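Side-chain contacts in N-acetylneuraminic acid (Sialic acid) synthetase (Leptospira borgpetersenii serovar Hardjo-bovis, PDB 6NCS), which probably makes sialic acid or its 9-phosphate as a NeuB-family synthase, and binds a manganese ion: residues G38-A43 with L90-R95; R45-A50 with I58-Y63. All coordinates share one frame; numbering follows the deposited sequence.

Interaction 1. Residues G38-A43 with L90-R95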
ATOM      1  N   GLY A  38      31.344  14.025 -11.217  1.00 22.05           N
ATOM      2  CA  GLY A  38      31.952  15.329 -11.386  1.00 24.10           C
ATOM      3  C   GLY A  38      32.013  15.814 -12.815  1.00 25.48           C
ATOM      4  O   GLY A  38      32.623  16.861 -13.071  1.00 24.64           O
ATOM      5  N   ASP A  39      31.435  15.069 -13.754  1.00 24.10           N
ATOM      6  CA  ASP A  39      31.370  15.465 -15.158  1.00 23.91           C
ATOM      7  C   ASP A  39      30.197  16.421 -15.308  1.00 25.96           C
ATOM      8  O   ASP A  39      29.045  16.006 -15.192  1.00 22.88           O
ATOM      9  CB  ASP A  39      31.204  14.224 -16.036  1.00 26.03           C
ATOM     10  CG  ASP A  39      31.175  14.538 -17.530  1.00 33.76           C
ATOM     11  OD1 ASP A  39      30.840  15.675 -17.931  1.00 31.44           O
ATOM     12  OD2 ASP A  39      31.473  13.618 -18.315  1.00 33.80           O
ATOM     13  N   LEU A  40      30.483  17.706 -15.553  1.00 28.39           N
ATOM     14  CA  LEU A  40      29.407  18.694 -15.593  1.00 25.49           C
ATOM     15  C   LEU A  40      28.467  18.447 -16.765  1.00 20.63           C
ATOM     16  O   LEU A  40      27.246  18.576 -16.622  1.00 19.76           O
ATOM     17  CB  LEU A  40      29.983  20.108 -15.663  1.00 24.64           C
ATOM     18  CG  LEU A  40      28.968  21.256 -15.672  1.00 23.14           C
ATOM     19  CD1 LEU A  40      28.064  21.179 -14.471  1.00 30.66           C
ATOM     20  CD2 LEU A  40      29.704  22.595 -15.695  1.00 24.20           C
ATOM     21  N   ASN A  41      29.014  18.117 -17.937  1.00 23.85           N
ATOM     22  CA  ASN A  41      28.157  17.844 -19.089  1.00 21.73           C
ATOM     23  C   ASN A  41      27.272  16.637 -18.853  1.00 20.84           C
ATOM     24  O   ASN A  41      26.138  16.593 -19.342  1.00 22.75           O
ATOM     25  CB  ASN A  41      29.002  17.641 -20.343  1.00 27.84           C
ATOM     26  CG  ASN A  41      29.616  18.924 -20.822  1.00 27.09           C
ATOM     27  OD1 ASN A  41      29.152  20.004 -20.459  1.00 31.38           O
ATOM     28  ND2 ASN A  41      30.669  18.825 -21.629  1.00 28.86           N
ATOM     29  N   LEU A  42      27.765  15.648 -18.108  1.00 20.97           N
ATOM     30  CA  LEU A  42      26.932  14.495 -17.793  1.00 20.04           C
ATOM     31  C   LEU A  42      25.813  14.881 -16.839  1.00 20.04           C
ATOM     32  O   LEU A  42      24.668  14.436 -17.000  1.00 20.92           O
ATOM     33  CB  LEU A  42      27.790  13.371 -17.207  1.00 23.29           C
ATOM     34  CG  LEU A  42      27.066  12.068 -16.870  1.00 21.52           C
ATOM     35  CD1 LEU A  42      26.251  11.568 -18.062  1.00 20.20           C
ATOM     36  CD2 LEU A  42      28.082  11.001 -16.433  1.00 22.56           C
ATOM     37  N   ALA A  43      26.121  15.721 -15.847  1.00 18.49           N
ATOM     38  CA  ALA A  43      25.084  16.195 -14.936  1.00 19.72           C
ATOM     39  C   ALA A  43      24.013  16.981 -15.683  1.00 19.61           C
ATOM     40  O   ALA A  43      22.824  16.851 -15.384  1.00 17.00           O
ATOM     41  CB  ALA A  43      25.706  17.049 -13.828  1.00 17.09           C
ATOM     42  N   LEU A  90      25.059  26.573 -10.047  1.00 19.39           N
ATOM     43  CA  LEU A  90      24.323  27.624 -10.746  1.00 19.63           C
ATOM     44  C   LEU A  90      23.969  27.208 -12.168  1.00 25.09           C
ATOM     45  O   LEU A  90      22.852  27.460 -12.633  1.00 21.16           O
ATOM     46  CB  LEU A  90      25.129  28.919 -10.769  1.00 21.67           C
ATOM     47  CG  LEU A  90      25.054  29.836  -9.548  1.00 23.23           C
ATOM     48  CD1 LEU A  90      26.038  30.974  -9.689  1.00 31.17           C
ATOM     49  CD2 LEU A  90      23.628  30.366  -9.358  1.00 27.72           C
ATOM     50  N   LEU A  91      24.913  26.582 -12.879  1.00 19.13           N
ATOM     51  CA  LEU A  91      24.627  26.081 -14.221  1.00 21.57           C
ATOM     52  C   LEU A  91      23.588  24.965 -14.194  1.00 19.73           C
ATOM     53  O   LEU A  91      22.723  24.895 -15.074  1.00 21.49           O
ATOM     54  CB  LEU A  91      25.912  25.584 -14.873  1.00 25.20           C
ATOM     55  CG  LEU A  91      26.929  26.670 -15.209  1.00 32.33           C
ATOM     56  CD1 LEU A  91      28.251  26.053 -15.638  1.00 31.89           C
ATOM     57  CD2 LEU A  91      26.352  27.552 -16.300  1.00 27.79           C
ATOM     58  N   LEU A  92      23.664  24.074 -13.202  1.00 16.09           N
ATOM     59  CA  LEU A  92      22.671  23.008 -13.086  1.00 14.73           C
ATOM     60  C   LEU A  92      21.294  23.559 -12.729  1.00 18.88           C
ATOM     61  O   LEU A  92      20.279  23.100 -13.265  1.00 17.81           O
ATOM     62  CB  LEU A  92      23.113  21.981 -12.048  1.00 16.10           C
ATOM     63  CG  LEU A  92      24.418  21.246 -12.388  1.00 16.98           C
ATOM     64  CD1 LEU A  92      24.822  20.332 -11.228  1.00 17.82           C
ATOM     65  CD2 LEU A  92      24.283  20.449 -13.676  1.00 20.66           C
ATOM     66  N   LYS A  93      21.236  24.542 -11.829  1.00 17.93           N
ATOM     67  CA  LYS A  93      19.954  25.164 -11.512  1.00 17.97           C
ATOM     68  C   LYS A  93      19.358  25.852 -12.740  1.00 20.01           C
ATOM     69  O   LYS A  93      18.140  25.792 -12.969  1.00 16.61           O
ATOM     70  CB  LYS A  93      20.133  26.155 -10.361  1.00 18.46           C
ATOM     71  CG  LYS A  93      18.843  26.786  -9.857  1.00 19.34           C
ATOM     72  CD  LYS A  93      19.083  27.481  -8.519  1.00 28.31           C
ATOM     73  CE  LYS A  93      17.852  28.247  -8.041  1.00 34.03           C
ATOM     74  NZ  LYS A  93      17.611  29.476  -8.835  1.00 32.73           N
ATOM     75  N   GLU A  94      20.205  26.492 -13.548  1.00 21.75           N
ATOM     76  CA  GLU A  94      19.717  27.197 -14.728  0.57 22.99           C
ATOM     77  C   GLU A  94      19.152  26.225 -15.757  1.00 23.13           C
ATOM     78  O   GLU A  94      18.078  26.463 -16.323  1.00 19.19           O
ATOM     79  CB  GLU A  94      20.842  28.034 -15.338  0.57 22.50           C
ATOM     80  CG  GLU A  94      20.643  28.383 -16.813  0.57 31.86           C
ATOM     81  CD  GLU A  94      21.843  29.103 -17.418  0.57 35.25           C
ATOM     82  OE1 GLU A  94      21.870  30.352 -17.391  0.57 35.12           O
ATOM     83  OE2 GLU A  94      22.762  28.417 -17.916  0.57 29.87           O
ATOM     84  N   ARG A  95      19.860  25.125 -16.011  1.00 20.93           N
ATOM     85  CA  ARG A  95      19.349  24.120 -16.941  1.00 23.64           C
ATOM     86  C   ARG A  95      18.052  23.516 -16.427  1.00 19.83           C
ATOM     87  O   ARG A  95      17.126  23.251 -17.207  1.00 20.75           O
ATOM     88  CB  ARG A  95      20.386  23.018 -17.169  1.00 22.46           C
ATOM     89  CG  ARG A  95      19.867  21.844 -18.012  1.00 19.58           C
ATOM     90  CD  ARG A  95      19.662  22.236 -19.471  1.00 33.14           C
ATOM     91  NE  ARG A  95      20.928  22.604 -20.080  1.00 35.65           N
ATOM     92  CZ  ARG A  95      21.770  21.741 -20.637  1.00 37.03           C
ATOM     93  NH1 ARG A  95      21.468  20.453 -20.687  1.00 31.63           N
ATOM     94  NH2 ARG A  95      22.917  22.168 -21.151  1.00 37.14           N
TER
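Neighbouring helices on the outside of the TIM barrel, 40-52 and 86-98, meet here through leucine methyls and one alanine, with no hydrogen bond across the gap. Leu40, in the first turn of its helix, has its CG anti to the backbone N (chi1 -178°), and this swings its two methyls out toward the facing helix. There the methyls divide the work: CD2 of Leu40 touches CD1 of Leu91 at 3.8 Å, the two side chains crossing at about a right angle, while CD1 of Leu40 lies 3.9 Å from CD2 of Leu92 as those chains slide past each other in opposite directions. The outer half of this seam, at Leu91, is exposed; the inner half, at Leu92 and Ala43, is buried, with Phe84 and Phe60 packed against both residues. Asp39, at the N-cap, caps the start of the helix: its OD1 accepts from Leu42 N at 3.1 Å, the N-H arriving from well above the carboxylate plane. Deeper in, a single methyl of Leu92, CD2, also reaches Ala43 CB, at 3.7 Å.

Interaction 2. Residues R45-A50 with I58-Y63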
ATOM      1  N   ARG A  45      23.186  16.539 -18.839  1.00 20.91           N
ATOM      2  CA  ARG A  45      22.426  15.516 -19.548  1.00 18.14           C
ATOM      3  C   ARG A  45      21.451  14.809 -18.617  1.00 17.06           C
ATOM      4  O   ARG A  45      20.331  14.471 -19.018  1.00 20.37           O
ATOM      5  CB  ARG A  45      23.380  14.500 -20.181  1.00 24.32           C
ATOM      6  CG  ARG A  45      22.685  13.314 -20.812  1.00 24.04           C
ATOM      7  CD  ARG A  45      23.685  12.331 -21.399  1.00 28.43           C
ATOM      8  NE  ARG A  45      23.023  11.115 -21.851  1.00 29.25           N
ATOM      9  CZ  ARG A  45      23.647   9.969 -22.086  1.00 37.25           C
ATOM     10  NH1 ARG A  45      24.963   9.880 -21.906  1.00 27.30           N
ATOM     11  NH2 ARG A  45      22.955   8.915 -22.498  1.00 34.34           N
ATOM     12  N   MET A  46      21.860  14.577 -17.368  1.00 16.52           N
ATOM     13  CA  MET A  46      20.962  13.930 -16.416  1.00 16.59           C
ATOM     14  C   MET A  46      19.725  14.784 -16.179  1.00 18.02           C
ATOM     15  O   MET A  46      18.604  14.260 -16.088  1.00 15.31           O
ATOM     16  CB  MET A  46      21.706  13.652 -15.106  1.00 15.31           C
ATOM     17  CG  MET A  46      22.826  12.625 -15.254  1.00 16.08           C
ATOM     18  SD  MET A  46      23.743  12.377 -13.707  1.00 21.12           S
ATOM     19  CE  MET A  46      22.592  11.329 -12.794  1.00 16.63           C
ATOM     20  N   ILE A  47      19.908  16.106 -16.110  1.00 17.18           N
ATOM     21  CA  ILE A  47      18.769  17.009 -15.951  1.00 18.61           C
ATOM     22  C   ILE A  47      17.833  16.897 -17.146  1.00 15.49           C
ATOM     23  O   ILE A  47      16.613  16.760 -16.989  1.00 15.31           O
ATOM     24  CB  ILE A  47      19.246  18.458 -15.773  1.00 15.45           C
ATOM     25  CG1 ILE A  47      20.036  18.644 -14.475  1.00 14.89           C
ATOM     26  CG2 ILE A  47      18.050  19.404 -15.812  1.00 17.59           C
ATOM     27  CD1 ILE A  47      20.726  20.017 -14.399  1.00 15.32           C
ATOM     28  N   ASP A  48      18.386  17.003 -18.361  1.00 15.95           N
ATOM     29  CA  ASP A  48      17.564  16.912 -19.569  1.00 17.80           C
ATOM     30  C   ASP A  48      16.709  15.654 -19.569  1.00 17.99           C
ATOM     31  O   ASP A  48      15.499  15.706 -19.825  1.00 17.29           O
ATOM     32  CB  ASP A  48      18.443  16.914 -20.824  1.00 26.06           C
ATOM     33  CG  ASP A  48      19.232  18.197 -21.007  1.00 25.91           C
ATOM     34  OD1 ASP A  48      18.958  19.200 -20.318  1.00 23.65           O
ATOM     35  OD2 ASP A  48      20.141  18.189 -21.864  1.00 22.98           O
ATOM     36  N   GLU A  49      17.324  14.500 -19.289  1.00 16.05           N
ATOM     37  CA  GLU A  49      16.591  13.252 -19.430  1.00 18.04           C
ATOM     38  C   GLU A  49      15.650  13.002 -18.254  1.00 20.55           C
ATOM     39  O   GLU A  49      14.628  12.318 -18.420  1.00 16.89           O
ATOM     40  CB  GLU A  49      17.580  12.100 -19.632  1.00 21.08           C
ATOM     41  CG  GLU A  49      18.416  12.334 -20.889  1.00 21.79           C
ATOM     42  CD  GLU A  49      19.130  11.100 -21.406  1.00 30.99           C
ATOM     43  OE1 GLU A  49      18.698   9.973 -21.099  1.00 29.14           O
ATOM     44  OE2 GLU A  49      20.128  11.263 -22.143  1.00 28.93           O
ATOM     45  N   ALA A  50      15.959  13.558 -17.078  1.00 18.43           N
ATOM     46  CA  ALA A  50      15.020  13.498 -15.957  1.00 16.03           C
ATOM     47  C   ALA A  50      13.796  14.355 -16.226  1.00 15.27           C
ATOM     48  O   ALA A  50      12.677  13.995 -15.840  1.00 14.52           O
ATOM     49  CB  ALA A  50      15.697  13.954 -14.662  1.00 13.26           C
ATOM     50  N   ILE A  58      15.083  17.061  -9.617  1.00 12.16           N
ATOM     51  CA  ILE A  58      16.353  16.342  -9.652  1.00 13.66           C
ATOM     52  C   ILE A  58      17.252  16.907  -8.556  1.00 12.27           C
ATOM     53  O   ILE A  58      17.323  18.126  -8.355  1.00 16.38           O
ATOM     54  CB  ILE A  58      17.018  16.400 -11.048  1.00 12.50           C
ATOM     55  CG1 ILE A  58      18.303  15.573 -11.079  1.00 13.06           C
ATOM     56  CG2 ILE A  58      17.260  17.856 -11.503  1.00 15.82           C
ATOM     57  CD1 ILE A  58      18.836  15.297 -12.477  1.00 15.96           C
ATOM     58  N   LYS A  59      17.911  16.006  -7.823  1.00 12.71           N
ATOM     59  CA  LYS A  59      18.633  16.345  -6.606  1.00 14.09           C
ATOM     60  C   LYS A  59      20.109  15.994  -6.759  1.00 15.13           C
ATOM     61  O   LYS A  59      20.451  14.938  -7.300  1.00 15.56           O
ATOM     62  CB  LYS A  59      18.040  15.598  -5.400  1.00 13.34           C
ATOM     63  CG  LYS A  59      18.526  16.106  -4.054  1.00 18.07           C
ATOM     64  CD  LYS A  59      18.005  15.225  -2.919  1.00 17.17           C
ATOM     65  CE  LYS A  59      18.823  13.959  -2.841  1.00 23.39           C
ATOM     66  NZ  LYS A  59      20.267  14.375  -2.862  1.00 29.35           N
ATOM     67  N   PHE A  60      20.979  16.883  -6.278  1.00 13.53           N
ATOM     68  CA  PHE A  60      22.428  16.692  -6.302  1.00 15.03           C
ATOM     69  C   PHE A  60      22.946  16.700  -4.861  1.00 23.26           C
ATOM     70  O   PHE A  60      22.169  16.785  -3.908  1.00 19.68           O
ATOM     71  CB  PHE A  60      23.092  17.760  -7.197  1.00 14.09           C
ATOM     72  CG  PHE A  60      22.780  17.587  -8.671  1.00 14.07           C
ATOM     73  CD1 PHE A  60      23.631  16.867  -9.496  1.00 16.40           C
ATOM     74  CD2 PHE A  60      21.618  18.118  -9.220  1.00 21.82           C
ATOM     75  CE1 PHE A  60      23.338  16.683 -10.853  1.00 19.28           C
ATOM     76  CE2 PHE A  60      21.313  17.943 -10.572  1.00 16.70           C
ATOM     77  CZ  PHE A  60      22.179  17.228 -11.390  1.00 19.39           C
ATOM     78  N   GLN A  61      24.258  16.553  -4.687  1.00 15.81           N
ATOM     79  CA  GLN A  61      24.869  16.530  -3.360  1.00 18.77           C
ATOM     80  C   GLN A  61      25.952  17.596  -3.283  1.00 19.43           C
ATOM     81  O   GLN A  61      26.794  17.689  -4.181  1.00 19.57           O
ATOM     82  CB  GLN A  61      25.469  15.158  -3.025  1.00 16.51           C
ATOM     83  CG  GLN A  61      24.394  14.074  -2.902  1.00 16.88           C
ATOM     84  CD  GLN A  61      24.949  12.700  -2.587  1.00 20.70           C
ATOM     85  OE1 GLN A  61      26.098  12.550  -2.179  1.00 21.65           O
ATOM     86  NE2 GLN A  61      24.125  11.675  -2.800  1.00 20.03           N
ATOM     87  N   ALA A  62      25.931  18.375  -2.201  1.00 16.09           N
ATOM     88  CA  ALA A  62      26.849  19.494  -1.986  1.00 16.89           C
ATOM     89  C   ALA A  62      27.661  19.209  -0.728  1.00 20.57           C
ATOM     90  O   ALA A  62      27.138  19.293   0.391  1.00 17.61           O
ATOM     91  CB  ALA A  62      26.076  20.809  -1.860  1.00 17.23           C
ATOM     92  N   TYR A  63      28.942  18.875  -0.901  1.00 18.55           N
ATOM     93  CA  TYR A  63      29.706  18.337   0.216  1.00 19.39           C
ATOM     94  C   TYR A  63      31.182  18.624   0.015  1.00 20.69           C
ATOM     95  O   TYR A  63      31.636  18.920  -1.095  1.00 20.90           O
ATOM     96  CB  TYR A  63      29.506  16.818   0.354  1.00 19.13           C
ATOM     97  CG  TYR A  63      30.016  16.094  -0.866  1.00 21.88           C
ATOM     98  CD1 TYR A  63      29.263  16.051  -2.032  1.00 20.90           C
ATOM     99  CD2 TYR A  63      31.270  15.493  -0.871  1.00 20.94           C
ATOM    100  CE1 TYR A  63      29.749  15.426  -3.172  1.00 18.83           C
ATOM    101  CE2 TYR A  63      31.757  14.864  -2.001  1.00 22.67           C
ATOM    102  CZ  TYR A  63      30.988  14.830  -3.144  1.00 19.92           C
ATOM    103  OH  TYR A  63      31.474  14.208  -4.271  1.00 23.09           O
TER
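The Phe60 ring meets Ile47 at its edge: CG1 of Ile47 sits near the ring plane, 4.0 Å from Phe60 CZ, the two side chains crossing at about a right angle. The same Ile47 CG1 lies 4.1 Å from Ile58 CD1. A second flat group, the guanidinium of Arg45, belongs to the helix alone; Glu49 OE2 lies at its edge and in its plane, 2.9 Å from Arg45 NE in a salt bridge whose N-H...O bond is nearly straight (176°), one helical turn along. Ile58 points from the strand toward the helix. Its CG1 is anti to the backbone N (chi1 -177°) and the chain stays extended beyond it, carrying CD1 to the helix backbone, 3.8 Å from Met46 O and 3.9 Å from Ile47 CA. CD1 of Ile58 also stands 4.1 Å from Ala50 CB, so one methyl meets residues a full turn apart, Met46 and Ala50. This is the packing of a beta-alpha-beta unit of the TIM barrel, in which strand 27-33 leads through helix 40-52 into strand 57-62; the segments 45-50 and 58-62 run at 157°, nearly antiparallel, their axes approaching to 9.8 Å. All five touching residues are buried, and Ala32 of strand 27-33 packs against Met46, Ile58 and Phe60. Met46 O, besides accepting from Ala50 N within the helix, is hydrogen-bonded to the Tyr232 hydroxyl, next in sequence to the manganese ligand His231.

From the N terminus, the chain enters helix 40-52, whose first turn belongs to interaction 1 and whose later turns belong to interaction 2. Interaction 2 closes first, a short loop back from strand 57-62 onto the helix that has just ended. The chain then runs on through helices 65-69 and 73-79 before helix 86-98 returns to close interaction 1, so the shorter loop is nested within the longer. Helix 40-52 is thereby tied inward to strand 57-62 of the barrel and laterally, within the outer layer, to helix 86-98. The contacts also touch directly: Arg95 NH1 forms a salt bridge with Asp48 OD1 at 2.8 Å, and Arg95 CG packs on Ile47 CG2.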